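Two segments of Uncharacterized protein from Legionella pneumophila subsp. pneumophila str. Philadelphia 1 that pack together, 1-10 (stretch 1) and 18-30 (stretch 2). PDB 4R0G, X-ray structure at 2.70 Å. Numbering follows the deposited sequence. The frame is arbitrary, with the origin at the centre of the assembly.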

ATOM      1  N   MET A   1      -1.717  25.438  -7.589  1.00 83.35           N
ATOM      2  CA  MET A   1      -2.359  25.233  -6.295  1.00 74.08           C
ATOM      3  C   MET A   1      -3.383  26.298  -5.972  1.00 70.63           C
ATOM      4  O   MET A   1      -3.545  27.269  -6.713  1.00 75.59           O
ATOM      5  CB  MET A   1      -1.333  25.235  -5.179  1.00 73.32           C
ATOM      6  CG  MET A   1      -0.503  23.982  -5.098  1.00 84.18           C
ATOM      7  SD  MET A   1       0.477  24.104  -3.601  1.00 98.85           S
ATOM      8  CE  MET A   1       0.837  25.879  -3.581  1.00 61.81           C
ATOM      9  N   LEU A   2      -4.062  26.112  -4.844  1.00 61.11           N
ATOM     10  CA  LEU A   2      -5.091  27.041  -4.444  1.00 57.35           C
ATOM     11  C   LEU A   2      -4.417  28.176  -3.648  1.00 60.61           C
ATOM     12  O   LEU A   2      -3.239  28.070  -3.305  1.00 66.63           O
ATOM     13  CB  LEU A   2      -6.131  26.281  -3.619  1.00 57.19           C
ATOM     14  CG  LEU A   2      -7.234  25.482  -4.332  1.00 52.57           C
ATOM     15  CD1 LEU A   2      -6.782  24.901  -5.650  1.00 51.51           C
ATOM     16  CD2 LEU A   2      -7.808  24.384  -3.425  1.00 41.03           C
ATOM     17  N   SER A   3      -5.137  29.261  -3.375  1.00 58.86           N
ATOM     18  CA  SER A   3      -4.544  30.401  -2.654  1.00 64.84           C
ATOM     19  C   SER A   3      -4.961  30.594  -1.172  1.00 65.40           C
ATOM     20  O   SER A   3      -4.476  31.508  -0.492  1.00 63.93           O
ATOM     21  CB  SER A   3      -4.747  31.691  -3.453  1.00 65.85           C
ATOM     22  OG  SER A   3      -6.124  31.881  -3.740  1.00 66.64           O
ATOM     23  N   SER A   4      -5.876  29.756  -0.694  1.00 64.16           N
ATOM     24  CA  SER A   4      -6.519  29.966   0.600  1.00 60.71           C
ATOM     25  C   SER A   4      -6.801  28.670   1.322  1.00 61.57           C
ATOM     26  O   SER A   4      -7.320  27.711   0.733  1.00 60.16           O
ATOM     27  CB  SER A   4      -7.862  30.648   0.414  1.00 49.47           C
ATOM     28  OG  SER A   4      -7.967  31.136  -0.899  1.00 66.66           O
ATOM     29  N   THR A   5      -6.502  28.662   2.612  1.00 53.30           N
ATOM     30  CA  THR A   5      -6.993  27.623   3.487  1.00 45.67           C
ATOM     31  C   THR A   5      -8.496  27.466   3.342  1.00 53.05           C
ATOM     32  O   THR A   5      -9.005  26.322   3.358  1.00 47.92           O
ATOM     33  CB  THR A   5      -6.650  27.958   4.906  1.00 41.76           C
ATOM     34  OG1 THR A   5      -5.234  27.893   5.029  1.00 49.67           O
ATOM     35  CG2 THR A   5      -7.294  26.985   5.861  1.00 43.23           C
ATOM     36  N   LYS A   6      -9.194  28.603   3.185  1.00 52.49           N
ATOM     37  CA  LYS A   6     -10.643  28.564   2.972  1.00 56.32           C
ATOM     38  C   LYS A   6     -10.910  27.724   1.732  1.00 51.23           C
ATOM     39  O   LYS A   6     -11.829  26.897   1.716  1.00 45.79           O
ATOM     40  CB  LYS A   6     -11.252  29.965   2.843  1.00 50.77           C
ATOM     41  N   GLU A   7     -10.085  27.934   0.707  1.00 47.41           N
ATOM     42  CA  GLU A   7     -10.233  27.203  -0.534  1.00 47.73           C
ATOM     43  C   GLU A   7     -10.054  25.711  -0.265  1.00 55.50           C
ATOM     44  O   GLU A   7     -10.928  24.899  -0.621  1.00 54.65           O
ATOM     45  CB  GLU A   7      -9.238  27.708  -1.581  1.00 51.51           C
ATOM     46  CG  GLU A   7      -9.829  28.690  -2.555  1.00 51.80           C
ATOM     47  CD  GLU A   7      -8.815  29.176  -3.578  1.00 64.32           C
ATOM     48  OE1 GLU A   7      -7.648  29.440  -3.188  1.00 66.49           O
ATOM     49  OE2 GLU A   7      -9.180  29.285  -4.775  1.00 65.02           O
ATOM     50  N   TYR A   8      -8.941  25.355   0.387  1.00 50.36           N
ATOM     51  CA  TYR A   8      -8.681  23.955   0.722  1.00 46.36           C
ATOM     52  C   TYR A   8      -9.762  23.335   1.599  1.00 49.15           C
ATOM     53  O   TYR A   8     -10.335  22.300   1.244  1.00 46.79           O
ATOM     54  CB  TYR A   8      -7.284  23.753   1.289  1.00 46.55           C
ATOM     55  CG  TYR A   8      -6.219  23.824   0.217  1.00 46.16           C
ATOM     56  CD1 TYR A   8      -6.126  22.848  -0.746  1.00 42.41           C
ATOM     57  CD2 TYR A   8      -5.309  24.873   0.170  1.00 53.06           C
ATOM     58  CE1 TYR A   8      -5.164  22.914  -1.739  1.00 49.50           C
ATOM     59  CE2 TYR A   8      -4.342  24.947  -0.809  1.00 48.94           C
ATOM     60  CZ  TYR A   8      -4.277  23.965  -1.767  1.00 52.82           C
ATOM     61  OH  TYR A   8      -3.319  24.012  -2.765  1.00 59.49           O
ATOM     62  N   LEU A   9     -10.082  23.976   2.718  1.00 49.65           N
ATOM     63  CA  LEU A   9     -11.181  23.484   3.553  1.00 44.68           C
ATOM     64  C   LEU A   9     -12.517  23.392   2.805  1.00 52.56           C
ATOM     65  O   LEU A   9     -13.346  22.532   3.107  1.00 50.64           O
ATOM     66  CB  LEU A   9     -11.317  24.320   4.810  1.00 48.39           C
ATOM     67  CG  LEU A   9     -10.058  24.266   5.662  1.00 51.29           C
ATOM     68  CD1 LEU A   9     -10.177  25.229   6.817  1.00 49.93           C
ATOM     69  CD2 LEU A   9      -9.814  22.838   6.160  1.00 46.49           C
ATOM     70  N   GLN A  10     -12.722  24.252   1.808  1.00 57.34           N
ATOM     71  CA  GLN A  10     -13.930  24.146   0.984  1.00 59.53           C
ATOM     72  C   GLN A  10     -13.923  22.814   0.249  1.00 58.69           C
ATOM     73  O   GLN A  10     -14.902  22.070   0.280  1.00 55.48           O
ATOM     74  CB  GLN A  10     -14.036  25.300  -0.017  1.00 60.55           C
ATOM     75  CG  GLN A  10     -15.424  25.433  -0.667  1.00 60.70           C
ATOM     76  CD  GLN A  10     -16.569  25.418   0.347  1.00 60.48           C
ATOM     77  OE1 GLN A  10     -16.561  26.185   1.318  1.00 64.29           O
ATOM     78  NE2 GLN A  10     -17.555  24.528   0.131  1.00 57.13           N
ATOM     79  N   LEU A  18      -8.319  14.461  -2.714  1.00 49.80           N
ATOM     80  CA  LEU A  18      -6.941  14.527  -3.235  1.00 45.85           C
ATOM     81  C   LEU A  18      -6.485  15.954  -3.265  1.00 50.17           C
ATOM     82  O   LEU A  18      -5.326  16.246  -2.956  1.00 53.66           O
ATOM     83  CB  LEU A  18      -6.827  13.917  -4.629  1.00 43.61           C
ATOM     84  CG  LEU A  18      -6.770  12.421  -4.446  1.00 39.05           C
ATOM     85  CD1 LEU A  18      -6.948  11.694  -5.745  1.00 40.21           C
ATOM     86  CD2 LEU A  18      -5.442  12.140  -3.773  1.00 36.31           C
ATOM     87  N   LEU A  19      -7.409  16.843  -3.616  1.00 47.57           N
ATOM     88  CA  LEU A  19      -7.124  18.264  -3.576  1.00 47.39           C
ATOM     89  C   LEU A  19      -6.976  18.747  -2.131  1.00 42.98           C
ATOM     90  O   LEU A  19      -6.039  19.471  -1.812  1.00 41.05           O
ATOM     91  CB  LEU A  19      -8.194  19.056  -4.345  1.00 49.43           C
ATOM     92  CG  LEU A  19      -8.034  20.571  -4.249  1.00 52.80           C
ATOM     93  CD1 LEU A  19      -6.639  20.971  -4.776  1.00 47.51           C
ATOM     94  CD2 LEU A  19      -9.199  21.307  -4.960  1.00 43.57           C
ATOM     95  N   PHE A  20      -7.886  18.340  -1.256  1.00 43.31           N
ATOM     96  CA  PHE A  20      -7.799  18.791   0.132  1.00 42.24           C
ATOM     97  C   PHE A  20      -6.456  18.456   0.770  1.00 45.50           C
ATOM     98  O   PHE A  20      -5.893  19.277   1.490  1.00 41.90           O
ATOM     99  CB  PHE A  20      -8.917  18.218   0.957  1.00 44.58           C
ATOM    100  CG  PHE A  20      -8.624  18.199   2.433  1.00 52.24           C
ATOM    101  CD1 PHE A  20      -8.622  19.380   3.167  1.00 45.71           C
ATOM    102  CD2 PHE A  20      -8.380  17.000   3.106  1.00 47.01           C
ATOM    103  CE1 PHE A  20      -8.357  19.388   4.525  1.00 36.83           C
ATOM    104  CE2 PHE A  20      -8.129  17.012   4.478  1.00 47.59           C
ATOM    105  CZ  PHE A  20      -8.127  18.222   5.181  1.00 43.06           C
ATOM    106  N   LEU A  21      -5.942  17.260   0.452  1.00 48.22           N
ATOM    107  CA  LEU A  21      -4.635  16.741   0.912  1.00 41.43           C
ATOM    108  C   LEU A  21      -3.414  17.509   0.399  1.00 41.91           C
ATOM    109  O   LEU A  21      -2.282  17.176   0.737  1.00 39.93           O
ATOM    110  CB  LEU A  21      -4.486  15.256   0.560  1.00 44.25           C
ATOM    111  CG  LEU A  21      -5.417  14.277   1.300  1.00 45.80           C
ATOM    112  CD1 LEU A  21      -5.129  12.862   0.919  1.00 43.12           C
ATOM    113  CD2 LEU A  21      -5.280  14.435   2.788  1.00 38.04           C
ATOM    114  N   GLN A  22      -3.652  18.501  -0.455  1.00 39.89           N
ATOM    115  CA  GLN A  22      -2.593  19.313  -1.054  1.00 47.52           C
ATOM    116  C   GLN A  22      -2.319  20.524  -0.169  1.00 45.68           C
ATOM    117  O   GLN A  22      -1.393  21.322  -0.388  1.00 40.94           O
ATOM    118  CB  GLN A  22      -3.071  19.782  -2.419  1.00 50.86           C
ATOM    119  CG  GLN A  22      -2.096  19.698  -3.546  1.00 55.26           C
ATOM    120  CD  GLN A  22      -2.805  19.832  -4.885  1.00 58.66           C
ATOM    121  OE1 GLN A  22      -2.983  18.844  -5.594  1.00 56.16           O
ATOM    122  NE2 GLN A  22      -3.234  21.060  -5.227  1.00 70.79           N
ATOM    123  N   TRP A  23      -3.178  20.637   0.829  1.00 41.59           N
ATOM    124  CA  TRP A  23      -3.171  21.720   1.791  1.00 45.54           C
ATOM    125  C   TRP A  23      -1.830  21.902   2.488  1.00 47.53           C
ATOM    126  O   TRP A  23      -1.290  23.016   2.517  1.00 46.21           O
ATOM    127  CB  TRP A  23      -4.241  21.429   2.842  1.00 43.06           C
ATOM    128  CG  TRP A  23      -4.549  22.517   3.780  1.00 46.03           C
ATOM    129  CD1 TRP A  23      -4.371  23.856   3.581  1.00 48.74           C
ATOM    130  CD2 TRP A  23      -5.150  22.372   5.069  1.00 51.37           C
ATOM    131  NE1 TRP A  23      -4.811  24.555   4.676  1.00 47.57           N
ATOM    132  CE2 TRP A  23      -5.299  23.676   5.605  1.00 50.17           C
ATOM    133  CE3 TRP A  23      -5.574  21.269   5.825  1.00 45.99           C
ATOM    134  CZ2 TRP A  23      -5.849  23.916   6.881  1.00 50.89           C
ATOM    135  CZ3 TRP A  23      -6.125  21.500   7.091  1.00 51.96           C
ATOM    136  CH2 TRP A  23      -6.260  22.828   7.607  1.00 52.42           C
ATOM    137  N   PRO A  24      -1.289  20.817   3.083  1.00 49.30           N
ATOM    138  CA  PRO A  24      -0.083  21.110   3.847  1.00 47.43           C
ATOM    139  C   PRO A  24       1.112  21.539   2.962  1.00 51.94           C
ATOM    140  O   PRO A  24       2.061  22.162   3.454  1.00 50.14           O
ATOM    141  CB  PRO A  24       0.150  19.817   4.649  1.00 34.93           C
ATOM    142  CG  PRO A  24      -0.580  18.774   3.963  1.00 43.37           C
ATOM    143  CD  PRO A  24      -1.660  19.387   3.159  1.00 47.92           C
ATOM    144  N   LYS A  25       1.043  21.258   1.664  1.00 49.97           N
ATOM    145  CA  LYS A  25       2.068  21.736   0.738  1.00 52.29           C
ATOM    146  C   LYS A  25       1.907  23.246   0.485  1.00 54.25           C
ATOM    147  O   LYS A  25       2.887  23.969   0.315  1.00 56.70           O
ATOM    148  CB  LYS A  25       2.026  20.924  -0.572  1.00 53.97           C
ATOM    149  CG  LYS A  25       3.134  21.256  -1.541  1.00 58.36           C
ATOM    150  CD  LYS A  25       2.778  20.892  -2.982  1.00 67.37           C
ATOM    151  CE  LYS A  25       3.885  21.381  -3.942  1.00 81.49           C
ATOM    152  NZ  LYS A  25       3.886  20.686  -5.274  1.00 87.55           N
ATOM    153  N   PHE A  26       0.663  23.716   0.471  1.00 52.07           N
ATOM    154  CA  PHE A  26       0.376  25.145   0.335  1.00 55.33           C
ATOM    155  C   PHE A  26       0.797  25.911   1.589  1.00 57.79           C
ATOM    156  O   PHE A  26       1.461  26.951   1.528  1.00 57.74           O
ATOM    157  CB  PHE A  26      -1.126  25.350   0.020  1.00 59.48           C
ATOM    158  CG  PHE A  26      -1.682  26.693   0.430  1.00 59.45           C
ATOM    159  CD1 PHE A  26      -1.506  27.814  -0.377  1.00 59.00           C
ATOM    160  CD2 PHE A  26      -2.411  26.826   1.612  1.00 56.52           C
ATOM    161  CE1 PHE A  26      -2.024  29.043   0.000  1.00 58.32           C
ATOM    162  CE2 PHE A  26      -2.938  28.058   1.994  1.00 57.91           C
ATOM    163  CZ  PHE A  26      -2.746  29.165   1.185  1.00 62.36           C
ATOM    164  N   ILE A  27       0.411  25.368   2.734  1.00 60.55           N
ATOM    165  CA  ILE A  27       0.786  25.951   4.007  1.00 55.19           C
ATOM    166  C   ILE A  27       2.305  26.058   4.093  1.00 55.81           C
ATOM    167  O   ILE A  27       2.825  26.976   4.691  1.00 62.00           O
ATOM    168  CB  ILE A  27       0.182  25.143   5.164  1.00 47.82           C
ATOM    169  CG1 ILE A  27      -1.328  25.363   5.180  1.00 56.71           C
ATOM    170  CG2 ILE A  27       0.766  25.541   6.503  1.00 44.55           C
ATOM    171  CD1 ILE A  27      -2.054  24.630   6.298  1.00 58.21           C
ATOM    172  N   ALA A  28       3.030  25.159   3.453  1.00 58.75           N
ATOM    173  CA  ALA A  28       4.478  25.201   3.570  1.00 62.65           C
ATOM    174  C   ALA A  28       5.056  26.324   2.720  1.00 64.81           C
ATOM    175  O   ALA A  28       6.116  26.858   3.037  1.00 68.37           O
ATOM    176  CB  ALA A  28       5.083  23.868   3.198  1.00 61.09           C
ATOM    177  N   GLU A  29       4.370  26.668   1.631  1.00 64.04           N
ATOM    178  CA  GLU A  29       4.802  27.787   0.791  1.00 70.06           C
ATOM    179  C   GLU A  29       4.342  29.154   1.279  1.00 69.23           C
ATOM    180  O   GLU A  29       5.113  30.118   1.274  1.00 70.61           O
ATOM    181  CB  GLU A  29       4.404  27.575  -0.666  1.00 71.09           C
ATOM    182  CG  GLU A  29       5.255  26.526  -1.330  1.00 86.57           C
ATOM    183  CD  GLU A  29       5.200  26.609  -2.835  1.00 93.80           C
ATOM    184  OE1 GLU A  29       4.068  26.594  -3.378  1.00 95.35           O
ATOM    185  OE2 GLU A  29       6.285  26.692  -3.463  1.00 89.66           O
ATOM    186  N   TYR A  30       3.085  29.231   1.699  1.00 63.16           N
ATOM    187  CA  TYR A  30       2.524  30.472   2.207  1.00 57.91           C
ATOM    188  C   TYR A  30       3.366  30.970   3.357  1.00 63.26           C
ATOM    189  O   TYR A  30       3.497  32.176   3.541  1.00 75.84           O
ATOM    190  CB  TYR A  30       1.078  30.251   2.646  1.00 62.86           C
ATOM    191  CG  TYR A  30       0.334  31.483   3.102  1.00 65.09           C
ATOM    192  CD1 TYR A  30      -0.113  32.426   2.186  1.00 66.20           C
ATOM    193  CD2 TYR A  30       0.034  31.683   4.450  1.00 67.19           C
ATOM    194  CE1 TYR A  30      -0.824  33.567   2.601  1.00 58.99           C
ATOM    195  CE2 TYR A  30      -0.679  32.810   4.873  1.00 70.67           C
ATOM    196  CZ  TYR A  30      -1.099  33.751   3.939  1.00 68.43           C
ATOM    197  OH  TYR A  30      -1.794  34.867   4.346  1.00 68.92           O
TER

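The most unusual feature of this contact is how much of it runs through one tyrosine ring. Tyr8 gives up 125 Å² to the other stretch, more than any other residue here, and its ring touches Leu19, Gln22, Trp23 and Phe26. The ring is also bonded from its own side: Leu2 N donates a hydrogen bond to Tyr8 OH (3.0 Å, N-H...O angle 167°), which ties the loop before the helix to the tip of the side chain.

The backbone frame is antiparallel. Helix 5-10 and the helix that ends stretch 2 at Tyr30 run at 176° between their N-to-C directions, with axes 10.4 Å apart at closest approach, a spacing that leaves room for large side chains between them. The backbones are nearest where Tyr8 CA lies 5.3 Å from Phe20 CA, at the start of the turn; Met1 CA and Phe26 CA are 7.2 Å apart. A type I turn from Phe20 to Trp23, with Trp23 N hydrogen-bonded to Phe20 O at 3.1 Å, redirects stretch 2 past the tyrosine.

Around the Tyr8 ring the geometry differs by partner. Trp23 CA sits 4.0 Å from the ring centroid and 8° off its normal, a nearly axial CH-pi contact. Leu19 O approaches the ring edge, 3.5 Å from Tyr8 CD1, where the polarized ring hydrogens suit a carbonyl oxygen. Phe26 meets it obliquely, with centroids 5.3 Å apart and planes at 45°; Tyr8 CE2 comes to 3.3 Å from Phe26 CB, short for a carbon-carbon contact and to be read with the coordinate error of a 2.70 Å structure in mind.

Trp23 receives two carbons over its indole: Tyr8 CB, 4.1 Å from the five-membered centroid, and Leu9 CD2, 4.1 Å from the six-membered centroid. Leu9 CD2 also reaches the edge of the Phe20 ring, 4.1 Å from Phe20 CE1. At the indole edge lies the one hydrogen bond between the stretches, from Trp23 NE1 to Thr5 OG1. It is weak: the angle of 167° is favourable, but the distance is 3.4 Å, and a close contact elsewhere in the model makes the OG1 position less certain.

Toward the N-terminus the contact is mainly van der Waals. Phe26 packs against the loop backbone, which meets its ring obliquely, with Leu2 O 3.4 Å from Phe26 CD1 and Ser3 O 3.4 Å from Phe26 CZ. Met1 extends alongside helix 23-30, placing CE 4.1 Å from Phe26 CB and 3.3 Å from Glu29 OE1, while Leu2 CD2 meets Leu19 CD2 at 3.7 Å. Together the two stretches bury 707 Å², summed over both sides.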